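Local coordinates for Lmo0135 protein (Listeria monocytogenes EGD-e, PDB 5ISU), which probably serves as the extracellular substrate-binding protein of an ABC transporter, perhaps one that takes up peptides, at residues Ala47-Leu52 / Phe152-His157. Residues are numbered along the deposited sequence; the frame is centred on the assembly and turned at random.
With EDO (1,2-ethanediol), chain B.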
# COMPACT_ATOMS: atom_id res chain seq x y z
N ALA A 47 8.18 3.01 13.38
CA ALA A 47 8.52 3.41 14.73
C ALA A 47 10.02 3.64 14.91
O ALA A 47 10.42 4.47 15.69
CB ALA A 47 8.04 2.37 15.72
N VAL A 48 10.84 2.94 14.15
CA VAL A 48 12.29 2.99 14.31
C VAL A 48 12.99 3.99 13.40
O VAL A 48 13.99 4.58 13.81
CB VAL A 48 12.89 1.58 14.14
CG1 VAL A 48 14.41 1.59 14.25
CG2 VAL A 48 12.27 0.64 15.18
N TYR A 49 12.46 4.18 12.19
CA TYR A 49 13.04 5.10 11.22
C TYR A 49 12.11 6.24 10.82
O TYR A 49 10.93 6.03 10.59
CB TYR A 49 13.39 4.35 9.94
CG TYR A 49 14.48 3.31 10.06
CD1 TYR A 49 14.19 2.01 10.50
CD2 TYR A 49 15.78 3.60 9.67
CE1 TYR A 49 15.19 1.05 10.57
CE2 TYR A 49 16.78 2.65 9.75
CZ TYR A 49 16.48 1.39 10.19
OH TYR A 49 17.47 0.47 10.26
N ALA A 50 12.67 7.44 10.70
CA ALA A 50 11.95 8.60 10.25
C ALA A 50 12.23 8.83 8.73
O ALA A 50 13.32 8.53 8.25
CB ALA A 50 12.39 9.81 11.05
N PRO A 51 11.22 9.33 7.98
CA PRO A 51 11.41 9.64 6.56
C PRO A 51 11.83 11.12 6.33
O PRO A 51 11.86 11.90 7.28
CB PRO A 51 10.02 9.42 5.99
CG PRO A 51 9.13 9.94 7.10
CD PRO A 51 9.81 9.53 8.38
N LEU A 52 12.16 11.49 5.10
CA LEU A 52 12.49 12.90 4.83
C LEU A 52 11.20 13.72 4.97
O LEU A 52 11.21 14.80 5.56
CB LEU A 52 13.06 13.08 3.43
CG LEU A 52 14.40 12.38 3.17
CD1 LEU A 52 14.77 12.47 1.70
CD2 LEU A 52 15.50 12.95 4.05
N PHE A 152 13.23 6.93 3.44
CA PHE A 152 13.77 6.77 4.80
C PHE A 152 15.28 6.56 4.68
O PHE A 152 15.70 5.56 4.12
CB PHE A 152 13.16 5.55 5.51
CG PHE A 152 11.68 5.64 5.77
CD1 PHE A 152 10.77 5.39 4.75
CD2 PHE A 152 11.19 5.90 7.05
CE1 PHE A 152 9.39 5.44 5.00
CE2 PHE A 152 9.82 5.97 7.30
CZ PHE A 152 8.92 5.73 6.27
N PRO A 153 16.11 7.49 5.20
CA PRO A 153 17.53 7.23 5.08
C PRO A 153 18.05 6.18 6.06
O PRO A 153 17.42 5.92 7.11
CB PRO A 153 18.16 8.60 5.39
CG PRO A 153 17.15 9.34 6.16
CD PRO A 153 15.82 8.85 5.66
N ILE A 154 19.17 5.56 5.68
CA ILE A 154 19.87 4.60 6.55
C ILE A 154 21.22 5.22 6.96
O ILE A 154 21.65 6.18 6.35
CB ILE A 154 19.97 3.17 5.95
CG1 ILE A 154 20.79 3.14 4.65
CG2 ILE A 154 18.57 2.64 5.69
CD1 ILE A 154 20.97 1.73 4.10
N PRO A 155 21.84 4.72 8.03
CA PRO A 155 23.09 5.36 8.46
C PRO A 155 24.35 4.88 7.73
O PRO A 155 24.61 3.68 7.65
CB PRO A 155 23.14 5.05 9.95
CG PRO A 155 22.29 3.85 10.14
CD PRO A 155 21.28 3.83 9.06
N LYS A 156 25.13 5.84 7.23
CA LYS A 156 26.36 5.57 6.52
C LYS A 156 27.40 4.94 7.47
O LYS A 156 27.99 3.90 7.15
CB LYS A 156 26.88 6.87 5.89
CG LYS A 156 28.20 6.81 5.12
CD LYS A 156 28.51 8.18 4.53
CE LYS A 156 29.89 8.27 3.88
NZ LYS A 156 30.04 7.39 2.69
N HIS A 157 27.56 5.51 8.67
CA HIS A 157 28.54 4.99 9.62
C HIS A 157 28.32 3.50 10.00
O HIS A 157 29.24 2.82 10.44
CB HIS A 157 28.63 5.86 10.88
CG HIS A 157 27.47 5.71 11.81
ND1 HIS A 157 26.28 6.38 11.64
CD2 HIS A 157 27.33 4.99 12.95
CE1 HIS A 157 25.45 6.05 12.61
NE2 HIS A 157 26.07 5.21 13.42
C1 EDO B . 28.95 5.96 -0.86
O1 EDO B . 28.17 4.89 -1.39
C2 EDO B . 28.22 7.28 -1.06
O2 EDO B . 28.35 8.08 0.11
O HOH W 1 15.81 7.25 8.91
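Pro51 and Phe152 bring the two backbones closest, with their CA atoms 4.1 Å apart, where the extended chain that follows helix 39-48 meets the extended chain that leads into helix 156-159. Their side chains lie next to each other and point the same way. Pro51 CB sits over the centre of the Phe152 ring, 3.8 Å from the centroid and 13° off the ring normal, a CH-pi contact. With chi1 at -64°, Phe152 CG stands anti to its own carbonyl carbon, beside the backbone N, and comes within 4.1 Å of Pro51 CB. Phe152 CE2 lies 3.5 Å from Tyr49 O, which sits at the ring edge, near its plane. Gln45 and Gln46 of helix 39-48 also touch this ring. Tyr49 points its CB toward the 152-157 segment. Tyr49 CB packs on Phe152 CD2 at 3.9 Å. Tyr49 CD2 lies near Pro153 O, and Tyr49 CE2 reaches Ile154 CG2 more loosely.

In this family 5 solute-binding protein, a member of the periplasmic-binding-protein clan, the contact joins the loop after helix 39-48 to the loop before helix 156-159, about 100 residues later. A water bridges the two backbones. It donates one hydrogen bond to Ala50 O at 2.9 Å and another to Pro153 O at 2.8 Å, and lies in the plane of the Tyr49 ring, at its edge. Ala50 O also meets Pro153 CD at 3.6 Å.

Pro51 makes a backbone hydrogen bond with Leu62, and Leu52 with Ala61 and Ala63. Segment 152-157 packs against helix 93-104 through Pro153 and Ile154. Pro155 is the N-cap residue of helix 156-159. In the first turn of that helix, Lys156 NZ donates a hydrogen bond to O2 of a 1,2-ethanediol, probably from the crystallisation liquor.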